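Local coordinates for protein probable glutathione S-transferase (Bordetella bronchiseptica RB50, PDB 3H1N) that probably transfers glutathione to electrophilic substrates, as a dimeric member of the glutathione S-transferase family, at residues Y22-W27 with Y48-R53; P75-D80 with A88-F93; T155-F160 with R201-L206. All blocks are in the same frame, centred on the assembly; numbering follows the deposited sequence.

Contact 1: Y22-W27 with Y48-R53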
loop_
_atom_site.group_PDB
_atom_site.type_symbol
_atom_site.label_atom_id
_atom_site.label_comp_id
_atom_site.label_asym_id
_atom_site.label_seq_id
_atom_site.Cartn_x
_atom_site.Cartn_y
_atom_site.Cartn_z
ATOM N N TYR B 22 -11.968 -1.622 -20.948
ATOM C CA TYR B 22 -11.680 -2.291 -19.680
ATOM C C TYR B 22 -12.919 -2.182 -18.796
ATOM O O TYR B 22 -13.698 -1.227 -18.934
ATOM C CB TYR B 22 -10.522 -1.589 -18.978
ATOM C CG TYR B 22 -9.173 -1.675 -19.656
ATOM C CD1 TYR B 22 -8.151 -0.798 -19.299
ATOM C CD2 TYR B 22 -8.908 -2.632 -20.642
ATOM C CE1 TYR B 22 -6.878 -0.885 -19.884
ATOM C CE2 TYR B 22 -7.653 -2.716 -21.249
ATOM C CZ TYR B 22 -6.644 -1.835 -20.861
ATOM O OH TYR B 22 -5.403 -1.922 -21.446
ATOM N N ASP B 23 -13.117 -3.139 -17.896
ATOM C CA ASP B 23 -14.202 -3.025 -16.920
ATOM C C ASP B 23 -13.668 -2.605 -15.546
ATOM O O ASP B 23 -12.938 -3.367 -14.885
ATOM C CB ASP B 23 -14.984 -4.340 -16.786
ATOM C CG ASP B 23 -15.830 -4.661 -18.006
ATOM O OD1 ASP B 23 -16.343 -3.747 -18.682
ATOM O OD2 ASP B 23 -16.002 -5.861 -18.277
ATOM N N LEU B 24 -14.039 -1.403 -15.124
ATOM C CA LEU B 24 -13.711 -0.916 -13.781
ATOM C C LEU B 24 -14.852 -1.261 -12.843
ATOM O O LEU B 24 -16.005 -0.922 -13.120
ATOM C CB LEU B 24 -13.482 0.601 -13.778
ATOM C CG LEU B 24 -13.238 1.272 -12.416
ATOM C CD1 LEU B 24 -11.991 0.678 -11.733
ATOM C CD2 LEU B 24 -13.144 2.813 -12.552
ATOM N N TRP B 25 -14.525 -1.954 -11.752
ATOM C CA TRP B 25 -15.509 -2.301 -10.734
ATOM C C TRP B 25 -15.177 -1.573 -9.422
ATOM O O TRP B 25 -14.175 -1.886 -8.761
ATOM C CB TRP B 25 -15.531 -3.813 -10.495
ATOM C CG TRP B 25 -16.149 -4.598 -11.614
ATOM C CD1 TRP B 25 -15.498 -5.183 -12.659
ATOM C CD2 TRP B 25 -17.549 -4.863 -11.809
ATOM N NE1 TRP B 25 -16.403 -5.815 -13.485
ATOM C CE2 TRP B 25 -17.667 -5.635 -12.986
ATOM C CE3 TRP B 25 -18.711 -4.522 -11.102
ATOM C CZ2 TRP B 25 -18.904 -6.078 -13.478
ATOM C CZ3 TRP B 25 -19.948 -4.970 -11.585
ATOM C CH2 TRP B 25 -20.027 -5.745 -12.757
ATOM N N TYR B 26 -16.002 -0.581 -9.080
ATOM C CA TYR B 26 -15.876 0.138 -7.808
ATOM C C TYR B 26 -17.232 0.656 -7.331
ATOM O O TYR B 26 -18.101 0.965 -8.156
ATOM C CB TYR B 26 -14.861 1.304 -7.892
ATOM C CG TYR B 26 -14.593 1.879 -6.522
ATOM C CD1 TYR B 26 -13.902 1.128 -5.570
ATOM C CD2 TYR B 26 -15.091 3.133 -6.145
ATOM C CE1 TYR B 26 -13.687 1.608 -4.279
ATOM C CE2 TYR B 26 -14.878 3.628 -4.842
ATOM C CZ TYR B 26 -14.175 2.852 -3.922
ATOM O OH TYR B 26 -13.932 3.297 -2.643
ATOM N N TRP B 27 -17.390 0.762 -6.005
ATOM C CA TRP B 27 -18.621 1.279 -5.372
ATOM C C TRP B 27 -19.139 2.538 -6.058
ATOM O O TRP B 27 -18.361 3.434 -6.386
ATOM C CB TRP B 27 -18.387 1.580 -3.881
ATOM C CG TRP B 27 -17.831 0.403 -3.123
ATOM C CD1 TRP B 27 -16.566 0.263 -2.640
ATOM C CD2 TRP B 27 -18.534 -0.796 -2.784
ATOM N NE1 TRP B 27 -16.431 -0.973 -2.019
ATOM C CE2 TRP B 27 -17.628 -1.635 -2.095
ATOM C CE3 TRP B 27 -19.844 -1.245 -2.995
ATOM C CZ2 TRP B 27 -17.992 -2.897 -1.620
ATOM C CZ3 TRP B 27 -20.205 -2.504 -2.518
ATOM C CH2 TRP B 27 -19.275 -3.312 -1.838
ATOM N N TYR B 48 -13.140 2.551 -20.962
ATOM C CA TYR B 48 -13.513 1.732 -19.808
ATOM C C TYR B 48 -15.005 1.860 -19.535
ATOM O O TYR B 48 -15.648 2.834 -19.948
ATOM C CB TYR B 48 -12.698 2.120 -18.556
ATOM C CG TYR B 48 -13.196 3.368 -17.851
ATOM C CD1 TYR B 48 -13.962 3.282 -16.675
ATOM C CD2 TYR B 48 -12.924 4.633 -18.375
ATOM C CE1 TYR B 48 -14.438 4.445 -16.037
ATOM C CE2 TYR B 48 -13.384 5.785 -17.748
ATOM C CZ TYR B 48 -14.141 5.686 -16.596
ATOM O OH TYR B 48 -14.578 6.841 -16.006
ATOM N N ARG B 49 -15.551 0.868 -18.847
ATOM C CA ARG B 49 -16.934 0.920 -18.401
ATOM C C ARG B 49 -16.936 0.903 -16.883
ATOM O O ARG B 49 -16.295 0.038 -16.261
ATOM C CB ARG B 49 -17.750 -0.244 -18.975
ATOM C CG ARG B 49 -17.603 -0.383 -20.495
ATOM C CD ARG B 49 -18.589 -1.349 -21.129
ATOM N NE ARG B 49 -17.928 -2.253 -22.084
ATOM C CZ ARG B 49 -18.004 -2.177 -23.418
ATOM N NH1 ARG B 49 -18.722 -1.226 -24.018
ATOM N NH2 ARG B 49 -17.351 -3.067 -24.161
ATOM N N ASP B 50 -17.627 1.881 -16.298
ATOM C CA ASP B 50 -17.794 1.972 -14.843
ATOM C C ASP B 50 -18.978 1.078 -14.484
ATOM O O ASP B 50 -20.113 1.548 -14.299
ATOM C CB ASP B 50 -18.041 3.430 -14.430
ATOM C CG ASP B 50 -17.517 3.748 -13.030
ATOM O OD1 ASP B 50 -17.506 2.853 -12.159
ATOM O OD2 ASP B 50 -17.131 4.916 -12.807
ATOM N N ARG B 51 -18.697 -0.221 -14.394
ATOM C CA ARG B 51 -19.736 -1.247 -14.422
ATOM C C ARG B 51 -20.751 -1.156 -13.291
ATOM O O ARG B 51 -21.950 -1.331 -13.514
ATOM C CB ARG B 51 -19.115 -2.647 -14.479
ATOM C CG ARG B 51 -18.602 -3.059 -15.863
ATOM C CD ARG B 51 -19.707 -3.059 -16.927
ATOM N NE ARG B 51 -19.281 -3.738 -18.154
ATOM C CZ ARG B 51 -19.989 -3.812 -19.281
ATOM N NH1 ARG B 51 -21.185 -3.229 -19.379
ATOM N NH2 ARG B 51 -19.492 -4.464 -20.327
ATOM N N ALA B 52 -20.275 -0.847 -12.092
ATOM C CA ALA B 52 -21.129 -0.826 -10.903
ATOM C C ALA B 52 -22.148 0.314 -10.894
ATOM O O ALA B 52 -23.082 0.315 -10.081
ATOM C CB ALA B 52 -20.267 -0.818 -9.624
ATOM N N ARG B 53 -21.984 1.270 -11.806
ATOM C CA ARG B 53 -22.909 2.393 -11.924
ATOM C C ARG B 53 -23.986 2.126 -12.981
ATOM O O ARG B 53 -24.960 2.878 -13.093
ATOM C CB ARG B 53 -22.150 3.683 -12.256
ATOM C CG ARG B 53 -21.029 4.020 -11.264
ATOM C CD ARG B 53 -20.450 5.384 -11.544
ATOM N NE ARG B 53 -19.381 5.758 -10.622
ATOM C CZ ARG B 53 -18.820 6.964 -10.603
ATOM N NH1 ARG B 53 -19.226 7.902 -11.459
ATOM N NH2 ARG B 53 -17.852 7.228 -9.746
HETATM O O HOH W 1 -15.887 -4.323 -21.545
HETATM O O HOH W 2 -17.636 0.216 -11.360
HETATM O O HOH W 3 -18.056 3.451 -9.589
HETATM O O HOH W 4 -17.165 5.588 -7.500
#

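Contact 2: P75-D80 with A88-F93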
loop_
_atom_site.group_PDB
_atom_site.type_symbol
_atom_site.label_atom_id
_atom_site.label_comp_id
_atom_site.label_asym_id
_atom_site.label_seq_id
_atom_site.Cartn_x
_atom_site.Cartn_y
_atom_site.Cartn_z
ATOM N N PRO B 75 -11.298 -1.239 -5.462
ATOM C CA PRO B 75 -11.551 -1.406 -6.898
ATOM C C PRO B 75 -10.791 -2.567 -7.528
ATOM O O PRO B 75 -9.747 -2.984 -7.025
ATOM C CB PRO B 75 -11.047 -0.098 -7.491
ATOM C CG PRO B 75 -9.894 0.299 -6.562
ATOM C CD PRO B 75 -10.373 -0.117 -5.186
ATOM N N TYR B 76 -11.344 -3.087 -8.619
ATOM C CA TYR B 76 -10.621 -4.003 -9.488
ATOM C C TYR B 76 -10.930 -3.690 -10.955
ATOM O O TYR B 76 -11.950 -3.053 -11.289
ATOM C CB TYR B 76 -10.844 -5.484 -9.110
ATOM C CG TYR B 76 -12.283 -5.953 -9.192
ATOM C CD1 TYR B 76 -13.165 -5.748 -8.126
ATOM C CD2 TYR B 76 -12.753 -6.613 -10.322
ATOM C CE1 TYR B 76 -14.505 -6.184 -8.193
ATOM C CE2 TYR B 76 -14.082 -7.053 -10.408
ATOM C CZ TYR B 76 -14.955 -6.830 -9.337
ATOM O OH TYR B 76 -16.267 -7.240 -9.423
ATOM N N LEU B 77 -9.997 -4.036 -11.804
ATOM C CA LEU B 77 -10.028 -3.766 -13.211
ATOM C C LEU B 77 -9.899 -5.069 -13.971
ATOM O O LEU B 77 -8.994 -5.807 -13.784
ATOM C CB LEU B 77 -8.893 -2.824 -13.606
ATOM C CG LEU B 77 -8.938 -2.223 -15.002
ATOM C CD1 LEU B 77 -9.899 -1.145 -15.089
ATOM C CD2 LEU B 77 -7.649 -1.833 -15.532
ATOM N N VAL B 78 -10.859 -5.322 -14.809
ATOM C CA VAL B 78 -10.814 -6.472 -15.702
ATOM C C VAL B 78 -10.358 -5.969 -17.074
ATOM O O VAL B 78 -11.061 -5.202 -17.739
ATOM C CB VAL B 78 -12.172 -7.206 -15.777
ATOM C CG1 VAL B 78 -12.012 -8.549 -16.487
ATOM C CG2 VAL B 78 -12.723 -7.438 -14.353
ATOM N N ALA B 79 -9.151 -6.380 -17.453
ATOM C CA ALA B 79 -8.439 -5.825 -18.608
ATOM C C ALA B 79 -7.593 -6.920 -19.211
ATOM O O ALA B 79 -6.843 -7.581 -18.490
ATOM C CB ALA B 79 -7.533 -4.679 -18.166
ATOM N N ASP B 80 -7.720 -7.124 -20.522
ATOM C CA ASP B 80 -6.773 -7.963 -21.258
ATOM C C ASP B 80 -6.620 -9.345 -20.610
ATOM O O ASP B 80 -5.501 -9.865 -20.477
ATOM C CB ASP B 80 -5.411 -7.244 -21.330
ATOM C CG ASP B 80 -5.453 -5.974 -22.175
ATOM O OD1 ASP B 80 -4.751 -4.991 -21.835
ATOM O OD2 ASP B 80 -6.190 -5.959 -23.182
ATOM N N ALA B 88 -2.994 0.912 -6.352
ATOM C CA ALA B 88 -1.612 1.115 -6.818
ATOM C C ALA B 88 -1.177 0.096 -7.890
ATOM O O ALA B 88 -0.391 0.427 -8.790
ATOM C CB ALA B 88 -0.643 1.078 -5.630
ATOM N N ASN B 89 -1.656 -1.142 -7.749
ATOM C CA ASN B 89 -1.380 -2.240 -8.696
ATOM C C ASN B 89 -2.091 -2.003 -10.041
ATOM O O ASN B 89 -1.476 -2.136 -11.098
ATOM C CB ASN B 89 -1.818 -3.566 -8.073
ATOM C CG ASN B 89 -1.259 -4.798 -8.794
ATOM O OD1 ASN B 89 -0.098 -4.847 -9.201
ATOM N ND2 ASN B 89 -2.098 -5.807 -8.928
ATOM N N ILE B 90 -3.370 -1.637 -9.999
ATOM C CA ILE B 90 -4.104 -1.274 -11.216
ATOM C C ILE B 90 -3.327 -0.185 -11.952
ATOM O O ILE B 90 -3.060 -0.307 -13.146
ATOM C CB ILE B 90 -5.566 -0.851 -10.915
ATOM C CG1 ILE B 90 -6.351 -2.043 -10.322
ATOM C CG2 ILE B 90 -6.251 -0.307 -12.180
ATOM C CD1 ILE B 90 -7.655 -1.628 -9.630
ATOM N N LEU B 91 -2.901 0.841 -11.217
ATOM C CA LEU B 91 -2.235 1.991 -11.838
ATOM C C LEU B 91 -0.859 1.625 -12.388
ATOM O O LEU B 91 -0.501 2.084 -13.466
ATOM C CB LEU B 91 -2.146 3.169 -10.863
ATOM C CG LEU B 91 -3.454 3.899 -10.537
ATOM C CD1 LEU B 91 -3.296 4.820 -9.312
ATOM C CD2 LEU B 91 -3.950 4.677 -11.754
ATOM N N LEU B 92 -0.110 0.790 -11.657
ATOM C CA LEU B 92 1.149 0.216 -12.152
ATOM C C LEU B 92 1.010 -0.416 -13.564
ATOM O O LEU B 92 1.883 -0.239 -14.429
ATOM C CB LEU B 92 1.690 -0.837 -11.167
ATOM C CG LEU B 92 3.057 -1.450 -11.491
ATOM C CD1 LEU B 92 4.183 -0.446 -11.271
ATOM C CD2 LEU B 92 3.294 -2.751 -10.674
ATOM N N PHE B 93 -0.066 -1.171 -13.775
ATOM C CA PHE B 93 -0.339 -1.767 -15.078
ATOM C C PHE B 93 -0.560 -0.682 -16.130
ATOM O O PHE B 93 0.014 -0.742 -17.219
ATOM C CB PHE B 93 -1.538 -2.740 -15.026
ATOM C CG PHE B 93 -2.066 -3.103 -16.384
ATOM C CD1 PHE B 93 -1.318 -3.920 -17.240
ATOM C CD2 PHE B 93 -3.278 -2.584 -16.830
ATOM C CE1 PHE B 93 -1.789 -4.240 -18.521
ATOM C CE2 PHE B 93 -3.765 -2.888 -18.128
ATOM C CZ PHE B 93 -3.022 -3.720 -18.963
#

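Contact 3: T155-F160 with R201-L206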
loop_
_atom_site.group_PDB
_atom_site.type_symbol
_atom_site.label_atom_id
_atom_site.label_comp_id
_atom_site.label_asym_id
_atom_site.label_seq_id
_atom_site.Cartn_x
_atom_site.Cartn_y
_atom_site.Cartn_z
ATOM N N THR B 155 0.642 16.550 12.848
ATOM C CA THR B 155 1.893 15.947 12.407
ATOM C C THR B 155 1.844 15.296 11.024
ATOM O O THR B 155 2.790 15.421 10.252
ATOM C CB THR B 155 2.452 14.938 13.439
ATOM O OG1 THR B 155 1.668 13.747 13.415
ATOM C CG2 THR B 155 2.437 15.516 14.843
ATOM N N ARG B 156 0.753 14.605 10.709
ATOM C CA ARG B 156 0.714 13.740 9.513
ATOM C C ARG B 156 0.550 14.520 8.223
ATOM O O ARG B 156 1.345 14.375 7.289
ATOM C CB ARG B 156 -0.393 12.681 9.641
ATOM C CG ARG B 156 -0.260 11.790 10.877
ATOM C CD ARG B 156 1.092 11.076 10.940
ATOM N NE ARG B 156 1.230 10.059 9.896
ATOM C CZ ARG B 156 2.385 9.501 9.537
ATOM N NH1 ARG B 156 3.523 9.887 10.105
ATOM N NH2 ARG B 156 2.409 8.600 8.567
HETATM N N MSE B 157 -0.474 15.366 8.184
HETATM C CA MSE B 157 -0.741 16.187 7.004
HETATM C C MSE B 157 0.484 17.015 6.575
HETATM O O MSE B 157 0.874 16.966 5.404
HETATM C CB MSE B 157 -1.984 17.074 7.201
HETATM C CG MSE B 157 -3.294 16.305 7.063
HETATM SE SE MSE B 157 -4.881 17.370 7.444
HETATM C CE MSE B 157 -4.695 18.725 6.086
ATOM N N PRO B 158 1.113 17.753 7.514
ATOM C CA PRO B 158 2.313 18.479 7.065
ATOM C C PRO B 158 3.484 17.568 6.653
ATOM O O PRO B 158 4.253 17.937 5.762
ATOM C CB PRO B 158 2.711 19.342 8.271
ATOM C CG PRO B 158 1.637 19.251 9.244
ATOM C CD PRO B 158 0.633 18.211 8.830
ATOM N N LYS B 159 3.631 16.407 7.279
ATOM C CA LYS B 159 4.723 15.514 6.895
ATOM C C LYS B 159 4.590 15.014 5.441
ATOM O O LYS B 159 5.543 15.084 4.663
ATOM C CB LYS B 159 4.868 14.323 7.844
ATOM C CG LYS B 159 6.035 13.439 7.464
ATOM C CD LYS B 159 6.253 12.321 8.468
ATOM C CE LYS B 159 7.588 11.627 8.226
ATOM N NZ LYS B 159 7.843 10.647 9.308
ATOM N N PHE B 160 3.423 14.479 5.105
ATOM C CA PHE B 160 3.122 14.077 3.731
ATOM C C PHE B 160 3.226 15.238 2.747
ATOM O O PHE B 160 3.807 15.083 1.684
ATOM C CB PHE B 160 1.723 13.487 3.651
ATOM C CG PHE B 160 1.628 12.081 4.164
ATOM C CD1 PHE B 160 2.156 11.022 3.421
ATOM C CD2 PHE B 160 0.983 11.811 5.361
ATOM C CE1 PHE B 160 2.043 9.725 3.852
ATOM C CE2 PHE B 160 0.882 10.490 5.830
ATOM C CZ PHE B 160 1.415 9.450 5.080
ATOM N N ARG B 201 -10.137 24.251 7.064
ATOM C CA ARG B 201 -9.471 25.148 8.015
ATOM C C ARG B 201 -7.984 24.840 8.148
ATOM O O ARG B 201 -7.166 25.754 8.083
ATOM C CB ARG B 201 -10.164 25.155 9.390
ATOM C CG ARG B 201 -11.518 25.876 9.385
ATOM C CD ARG B 201 -12.230 25.820 10.740
ATOM N NE ARG B 201 -11.413 26.379 11.821
ATOM C CZ ARG B 201 -11.285 25.829 13.028
ATOM N NH1 ARG B 201 -11.927 24.703 13.324
ATOM N NH2 ARG B 201 -10.514 26.406 13.944
ATOM N N ARG B 202 -7.627 23.564 8.314
ATOM C CA ARG B 202 -6.208 23.193 8.385
ATOM C C ARG B 202 -5.461 23.488 7.080
ATOM O O ARG B 202 -4.299 23.913 7.101
ATOM C CB ARG B 202 -6.013 21.732 8.809
ATOM C CG ARG B 202 -4.532 21.298 8.985
ATOM C CD ARG B 202 -3.815 22.116 10.077
ATOM N NE ARG B 202 -2.516 21.541 10.438
ATOM C CZ ARG B 202 -1.526 22.210 11.032
ATOM N NH1 ARG B 202 -1.650 23.505 11.315
ATOM N NH2 ARG B 202 -0.393 21.587 11.332
HETATM N N MSE B 203 -6.140 23.304 5.947
HETATM C CA MSE B 203 -5.517 23.562 4.647
HETATM C C MSE B 203 -5.293 25.062 4.465
HETATM O O MSE B 203 -4.299 25.481 3.863
HETATM C CB MSE B 203 -6.347 22.967 3.490
HETATM C CG MSE B 203 -6.301 21.431 3.421
HETATM SE SE MSE B 203 -4.526 20.693 3.075
HETATM C CE MSE B 203 -4.576 20.825 1.122
ATOM N N ARG B 204 -6.210 25.869 4.999
ATOM C CA ARG B 204 -6.019 27.316 5.018
ATOM C C ARG B 204 -4.688 27.704 5.686
ATOM O O ARG B 204 -3.995 28.603 5.198
ATOM C CB ARG B 204 -7.204 28.010 5.681
ATOM C CG ARG B 204 -7.269 29.488 5.440
ATOM C CD ARG B 204 -8.725 29.927 5.261
ATOM N NE ARG B 204 -9.558 29.585 6.420
ATOM C CZ ARG B 204 -10.624 28.782 6.400
ATOM N NH1 ARG B 204 -11.039 28.206 5.272
ATOM N NH2 ARG B 204 -11.291 28.566 7.525
ATOM N N THR B 205 -4.328 27.015 6.769
ATOM C CA THR B 205 -3.041 27.234 7.448
ATOM C C THR B 205 -1.850 26.749 6.602
ATOM O O THR B 205 -0.814 27.424 6.514
ATOM C CB THR B 205 -2.999 26.523 8.822
ATOM O OG1 THR B 205 -4.048 27.034 9.659
ATOM C CG2 THR B 205 -1.631 26.729 9.521
ATOM N N LEU B 206 -2.016 25.592 5.968
ATOM C CA LEU B 206 -0.888 24.862 5.425
ATOM C C LEU B 206 -0.491 25.205 3.995
ATOM O O LEU B 206 0.688 25.117 3.645
ATOM C CB LEU B 206 -1.131 23.349 5.533
ATOM C CG LEU B 206 -1.262 22.654 6.893
ATOM C CD1 LEU B 206 -1.474 21.181 6.639
ATOM C CD2 LEU B 206 -0.035 22.869 7.799
#

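Contact 1: Y22-W27 with Y48-R53
The first beta-alpha-beta unit of the thioredoxin-like domain of glutathione S-transferases closes here, where strands 22-25 and 48-50 run side by side and parallel, joined through helix 34-43. The ladder consists of R49 N to Y22 O (2.8 Å), L24 N to R49 O (2.9 Å) and R51 N to L24 O (3.1 Å). On the face carrying L24 and Y48, the two side chains lie alongside each other, L24 CB 4.0 Å from Y48 CD1, over helix 34-43.

The other face carries D23 and R49, and R51, just past the strand, bends back to D23. R51 NE donates to D23 OD1 at 3.0 Å, a salt bridge whose hydrogen bond is bent (139° at the hydrogen) and reaches the oxygen from above the carboxylate plane. A turn at chi2 (-60°) carries the R51 chain there, while its CB sits over one face of the W25 six-membered ring, 3.5 Å from the centroid. R51 NH1 also pairs with E54. Past the last backbone bond one water takes over, accepting from Y26 N and A52 N and lying 2.7 Å from L24 O. D23 OD1 gathers R51 and a second water, which also accepts from R49 NE, an arrangement that would probably favour the ionised carboxylate.

Contact 2: P75-D80 with A88-F93
I90 is the main bump on the helix side, its two branches settling at separate points along residues 75-77. Its CD1 reaches farthest, against the backbone where P75 meets Y76, lying 3.6 Å from P75 O and 3.8 Å from Y76 CA, with P75 CG at its flank. The other branch nestles into L77, with I90 CG2 3.9 Å from L77 CB and equally close to L77 CD2. Setting CG1 anti to the carbonyl carbon (chi1 -64°) and keeping the chain extended beyond it is what separates the two methyls in this way. About one helical turn on, F93 lies against A79 and D80. Its CE2 is 4.2 Å from A79 CB, and at the ring edge CZ approaches D80 OD1 at 3.6 Å, the carboxylate and ring planes 74° apart.

Helix 87-97 thereby covers one face of the mixed sheet in the thioredoxin-like domain, following the hairpin of strands 76-79 and 82-85; the cis peptide before P75 is the hallmark cis-proline of this fold. The axes of strand and helix segments pass 8.8 Å apart at 31°. Y22 of strand 22-25 also packs on F93, and N89 on the same helix bonds to N112 and L109 of the second subunit.

Contact 3: T155-F160 with R201-L206
The methyl group of M157 is the point of tightest packing between helix 142-167 and the short helix 200-206 in the all-helical C-terminal domain; M157 and M203 are both modelled as selenomethionine. M157 CE lies 3.6 Å from SE of M203, 3.9 Å from R202 CG and 4.1 Å from L206 CD1, so one methyl is received by three side chains of the facing helix. The M157 chain runs out straight at chi2 and bends at chi3 (61°), which turns the methyl across M203. Behind M203, V192, L195 and L196 of helix 183-198 continue the apolar core.

Around P158 the packing is looser and nearer the surface. There the ring meets the end of R202 at about a right angle, P158 CG 3.7 Å from NH2, and touches L206 CD2 only at 4.2 Å. Within its own helix, L206 CD2 covers one face of the R202 guanidinium. The segment axes remain 11.4 Å apart, at 45°, and the M157 and R202 side chains span much of the interval. R202 NE bonds to R153 O and NH1 to A252 O at the chain terminus. Cohesion between the segments therefore rests mainly on apolar contact, with the R202 guanidinium against P158 at the margin and its hydrogen bonds directed to backbone carbonyls.

How the contacts relate
Contacts 1 and 2 belong to one domain: strands 22-25 and 76-79 are antiparallel neighbours in the same sheet, with W25 N 2.8 Å from Y76 O and D23 O 2.9 Å from V78 N, and the contact centres are 12 Å apart. Contact 3 lies across the molecule in the helical domain, its centre 33 Å from that of contact 1 and 31 Å from that of contact 2, with nearest atoms about 18 and 13 Å away. The cis-proline at P75 is consistent with a glutathione site in the N-terminal domain, as in relatives. Segments 88-93 and 155-160 both also meet the second subunit.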